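Local coordinates for chorismate synthase (Aquifex aeolicus, PDB 1Q1L), which probably catalyses the FMNH2-dependent elimination of phosphate from 5-enolpyruvylshikimate-3-phosphate to give chorismate, the branch-point precursor of the aromatic amino acids, at residues A[231-242]-A[310-321]. Numbering follows the deposited sequence.
Sequences FEVFALNVPPGL and GITNGMPIVVRV
Glu232 and Arg320 lie side by side on neighbouring antiparallel strands, 231-236 and 317-321, inside one sheet of the beta-alpha-beta sandwich of chorismate synthase, a worked example of how a sheet sorts its side chains by face. The axes of the two strand segments make an angle of 162°, and the side chains of the hydrogen-bonded pairs Phe231-Val321, Val233-Val319 and Ala235-Ile317 lie on the face that helices 252-261 and 356-379 cover. There the Phe231 ring lies beside Val321, whose CB sits over one ring face, 3.8 Å from the centroid, in a CH-pi contact. The ring gets there because CG stands between the backbone N and the carbonyl carbon (chi1 58°), while Val233 CG2 meets its edge in plane.

The other face carries Glu232, Phe234, Val318 and Arg320. Glu232 extends, while Arg320 bends at chi3 (66°), and the guanidinium, in its own plane, presents NE and NH2 to the single oxygen OE2, with NE 2.8 Å from Glu232 OE2. The carboxylate stands almost perpendicular to it, and the two nitrogens approach OE2 on its anti side from opposite faces of the carboxylate plane. Lys181 also pairs with OE2, Tyr183 bonds OE1, and Arg320 NH1 reaches Glu270. A leucine in place of Arg320 would probably cost Glu232 OE2 two donated hydrogen bonds and a salt bridge, and Glu270 this partner.

Beyond the strands, loop 237-242 runs on alongside 310-314. Water 1 bridges Ala235 O, Val238 N and Met315 O where the backbones part, and Val238 packs its CG2 against Ile317 CG1. Thr312 then pins the turn: its OG1 donates to Pro239 O in the carbonyl plane at 2.8 Å and accepts from Leu242 N at 2.9 Å.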
loop_
_atom_site.group_PDB
_atom_site.type_symbol
_atom_site.label_atom_id
_atom_site.label_comp_id
_atom_site.label_asym_id
_atom_site.label_seq_id
_atom_site.Cartn_x
_atom_site.Cartn_y
_atom_site.Cartn_z
ATOM N N PHE A 231 -21.858 18.959 10.952
ATOM C CA PHE A 231 -20.834 19.680 11.689
ATOM C C PHE A 231 -19.722 20.109 10.751
ATOM O O PHE A 231 -19.609 19.610 9.632
ATOM C CB PHE A 231 -20.260 18.842 12.834
ATOM C CG PHE A 231 -19.673 17.537 12.398
ATOM C CD1 PHE A 231 -20.468 16.401 12.305
ATOM C CD2 PHE A 231 -18.321 17.437 12.090
ATOM C CE1 PHE A 231 -19.919 15.178 11.913
ATOM C CE2 PHE A 231 -17.768 16.215 11.696
ATOM C CZ PHE A 231 -18.568 15.088 11.610
ATOM N N GLU A 232 -18.918 21.064 11.199
ATOM C CA GLU A 232 -17.813 21.545 10.396
ATOM C C GLU A 232 -16.538 21.296 11.183
ATOM O O GLU A 232 -16.483 21.521 12.395
ATOM C CB GLU A 232 -17.994 23.039 10.078
ATOM C CG GLU A 232 -19.375 23.345 9.481
ATOM C CD GLU A 232 -19.573 24.796 9.070
ATOM O OE1 GLU A 232 -19.024 25.697 9.738
ATOM O OE2 GLU A 232 -20.303 25.031 8.080
ATOM N N VAL A 233 -15.525 20.793 10.493
ATOM C CA VAL A 233 -14.243 20.510 11.118
ATOM C C VAL A 233 -13.236 21.394 10.424
ATOM O O VAL A 233 -13.289 21.554 9.208
ATOM C CB VAL A 233 -13.818 19.035 10.905
ATOM C CG1 VAL A 233 -12.582 18.721 11.746
ATOM C CG2 VAL A 233 -14.953 18.117 11.259
ATOM N N PHE A 234 -12.316 21.971 11.183
ATOM C CA PHE A 234 -11.319 22.836 10.583
ATOM C C PHE A 234 -9.943 22.561 11.155
ATOM O O PHE A 234 -9.803 21.959 12.225
ATOM C CB PHE A 234 -11.683 24.305 10.829
ATOM C CG PHE A 234 -11.604 24.712 12.275
ATOM C CD1 PHE A 234 -10.394 25.099 12.835
ATOM C CD2 PHE A 234 -12.730 24.659 13.089
ATOM C CE1 PHE A 234 -10.307 25.426 14.190
ATOM C CE2 PHE A 234 -12.650 24.981 14.434
ATOM C CZ PHE A 234 -11.435 25.367 14.986
ATOM N N ALA A 235 -8.930 23.005 10.422
ATOM C CA ALA A 235 -7.540 22.883 10.836
ATOM C C ALA A 235 -6.918 24.227 10.501
ATOM O O ALA A 235 -7.069 24.721 9.379
ATOM C CB ALA A 235 -6.842 21.765 10.066
ATOM N N LEU A 236 -6.233 24.823 11.472
ATOM C CA LEU A 236 -5.605 26.124 11.287
ATOM C C LEU A 236 -4.087 26.044 11.182
ATOM O O LEU A 236 -3.457 25.157 11.759
ATOM C CB LEU A 236 -5.969 27.053 12.449
ATOM C CG LEU A 236 -7.459 27.258 12.733
ATOM C CD1 LEU A 236 -7.644 28.210 13.898
ATOM C CD2 LEU A 236 -8.137 27.800 11.486
ATOM N N ASN A 237 -3.518 26.989 10.435
ATOM C CA ASN A 237 -2.076 27.104 10.236
ATOM C C ASN A 237 -1.431 25.981 9.440
ATOM O O ASN A 237 -0.263 25.648 9.653
ATOM C CB ASN A 237 -1.372 27.247 11.587
ATOM C CG ASN A 237 -1.863 28.454 12.365
ATOM O OD1 ASN A 237 -1.925 29.557 11.830
ATOM N ND2 ASN A 237 -2.212 28.247 13.634
ATOM N N VAL A 238 -2.188 25.394 8.521
ATOM C CA VAL A 238 -1.653 24.338 7.683
ATOM C C VAL A 238 -0.976 25.056 6.521
ATOM O O VAL A 238 -1.594 25.870 5.837
ATOM C CB VAL A 238 -2.773 23.421 7.149
ATOM C CG1 VAL A 238 -2.194 22.379 6.194
ATOM C CG2 VAL A 238 -3.475 22.734 8.313
ATOM N N PRO A 239 0.314 24.779 6.295
ATOM C CA PRO A 239 1.020 25.438 5.195
ATOM C C PRO A 239 0.521 24.957 3.838
ATOM O O PRO A 239 -0.133 23.919 3.739
ATOM C CB PRO A 239 2.472 25.044 5.444
ATOM C CG PRO A 239 2.329 23.648 5.986
ATOM C CD PRO A 239 1.189 23.804 6.975
ATOM N N PRO A 240 0.826 25.712 2.772
ATOM C CA PRO A 240 0.411 25.352 1.416
ATOM C C PRO A 240 1.358 24.250 0.971
ATOM O O PRO A 240 2.486 24.192 1.447
ATOM C CB PRO A 240 0.671 26.630 0.611
ATOM C CG PRO A 240 0.866 27.699 1.639
ATOM C CD PRO A 240 1.535 26.999 2.768
ATOM N N GLY A 241 0.917 23.387 0.067
ATOM C CA GLY A 241 1.810 22.349 -0.414
ATOM C C GLY A 241 1.562 20.924 0.031
ATOM O O GLY A 241 2.223 20.020 -0.471
ATOM N N LEU A 242 0.642 20.709 0.964
ATOM C CA LEU A 242 0.355 19.353 1.415
ATOM C C LEU A 242 -0.605 18.708 0.428
ATOM O O LEU A 242 -1.510 19.367 -0.095
ATOM C CB LEU A 242 -0.251 19.358 2.818
ATOM C CG LEU A 242 0.604 19.990 3.922
ATOM C CD1 LEU A 242 0.034 19.571 5.271
ATOM C CD2 LEU A 242 2.057 19.524 3.807
ATOM N N GLY A 310 -6.207 19.955 -5.374
ATOM C CA GLY A 310 -5.617 18.813 -4.700
ATOM C C GLY A 310 -4.535 19.137 -3.684
ATOM O O GLY A 310 -4.034 18.242 -3.008
ATOM N N ILE A 311 -4.188 20.414 -3.561
ATOM C CA ILE A 311 -3.151 20.831 -2.623
ATOM C C ILE A 311 -3.693 21.851 -1.618
ATOM O O ILE A 311 -4.588 22.633 -1.955
ATOM C CB ILE A 311 -1.965 21.466 -3.390
ATOM C CG1 ILE A 311 -1.446 20.493 -4.455
ATOM C CG2 ILE A 311 -0.854 21.818 -2.437
ATOM C CD1 ILE A 311 -0.444 21.122 -5.417
ATOM N N THR A 312 -3.157 21.845 -0.393
ATOM C CA THR A 312 -3.592 22.806 0.619
ATOM C C THR A 312 -3.193 24.231 0.232
ATOM O O THR A 312 -2.161 24.442 -0.425
ATOM C CB THR A 312 -3.013 22.498 2.016
ATOM O OG1 THR A 312 -1.590 22.348 1.934
ATOM C CG2 THR A 312 -3.640 21.227 2.579
ATOM N N ASN A 313 -4.017 25.181 0.686
ATOM C CA ASN A 313 -3.912 26.625 0.421
ATOM C C ASN A 313 -3.108 27.502 1.363
ATOM O O ASN A 313 -2.593 28.546 0.971
ATOM C CB ASN A 313 -5.324 27.237 0.397
ATOM C CG ASN A 313 -5.726 27.680 -0.963
ATOM O OD1 ASN A 313 -6.837 28.167 -1.172
ATOM N ND2 ASN A 313 -4.819 27.516 -1.916
ATOM N N GLY A 314 -3.046 27.106 2.620
ATOM C CA GLY A 314 -2.375 27.927 3.594
ATOM C C GLY A 314 -3.534 28.541 4.345
ATOM O O GLY A 314 -3.376 28.995 5.469
HETATM N N MSE A 315 -4.709 28.560 3.714
HETATM C CA MSE A 315 -5.907 29.083 4.355
HETATM C C MSE A 315 -6.424 27.962 5.255
HETATM O O MSE A 315 -5.968 26.819 5.158
HETATM C CB MSE A 315 -6.976 29.453 3.316
HETATM C CG MSE A 315 -6.618 30.663 2.444
HETATM SE SE MSE A 315 -6.237 32.259 3.498
HETATM C CE MSE A 315 -8.058 32.776 3.906
ATOM N N PRO A 316 -7.374 28.271 6.146
ATOM C CA PRO A 316 -7.897 27.228 7.031
ATOM C C PRO A 316 -8.539 26.096 6.245
ATOM O O PRO A 316 -9.238 26.335 5.249
ATOM C CB PRO A 316 -8.932 27.974 7.877
ATOM C CG PRO A 316 -8.421 29.382 7.883
ATOM C CD PRO A 316 -7.979 29.577 6.458
ATOM N N ILE A 317 -8.289 24.863 6.674
ATOM C CA ILE A 317 -8.909 23.714 6.020
ATOM C C ILE A 317 -10.295 23.636 6.643
ATOM O O ILE A 317 -10.432 23.616 7.868
ATOM C CB ILE A 317 -8.172 22.396 6.325
ATOM C CG1 ILE A 317 -6.709 22.501 5.896
ATOM C CG2 ILE A 317 -8.878 21.244 5.628
ATOM C CD1 ILE A 317 -6.512 22.861 4.439
ATOM N N VAL A 318 -11.324 23.607 5.811
ATOM C CA VAL A 318 -12.681 23.554 6.335
ATOM C C VAL A 318 -13.465 22.470 5.645
ATOM O O VAL A 318 -13.593 22.461 4.420
ATOM C CB VAL A 318 -13.401 24.897 6.151
ATOM C CG1 VAL A 318 -14.847 24.795 6.654
ATOM C CG2 VAL A 318 -12.654 25.982 6.898
ATOM N N VAL A 319 -14.005 21.563 6.450
ATOM C CA VAL A 319 -14.763 20.434 5.942
ATOM C C VAL A 319 -16.146 20.370 6.574
ATOM O O VAL A 319 -16.280 20.483 7.788
ATOM C CB VAL A 319 -14.018 19.113 6.254
ATOM C CG1 VAL A 319 -14.644 17.972 5.513
ATOM C CG2 VAL A 319 -12.548 19.262 5.907
ATOM N N ARG A 320 -17.166 20.168 5.748
ATOM C CA ARG A 320 -18.546 20.086 6.234
ATOM C C ARG A 320 -18.962 18.621 6.127
ATOM O O ARG A 320 -18.792 17.997 5.082
ATOM C CB ARG A 320 -19.451 20.987 5.387
ATOM C CG ARG A 320 -18.823 22.343 5.064
ATOM C CD ARG A 320 -19.863 23.358 4.595
ATOM N NE ARG A 320 -20.802 23.693 5.660
ATOM C CZ ARG A 320 -22.068 23.293 5.701
ATOM N NH1 ARG A 320 -22.570 22.541 4.730
ATOM N NH2 ARG A 320 -22.833 23.633 6.729
ATOM N N VAL A 321 -19.513 18.084 7.209
ATOM C CA VAL A 321 -19.874 16.677 7.266
ATOM C C VAL A 321 -21.317 16.420 7.680
ATOM O O VAL A 321 -21.795 16.959 8.679
ATOM C CB VAL A 321 -18.923 15.949 8.248
ATOM C CG1 VAL A 321 -19.118 14.451 8.171
ATOM C CG2 VAL A 321 -17.476 16.334 7.935
HETATM O O HOH W 1 -4.827 25.870 7.668
HETATM O O HOH W 2 -1.399 28.555 7.250
#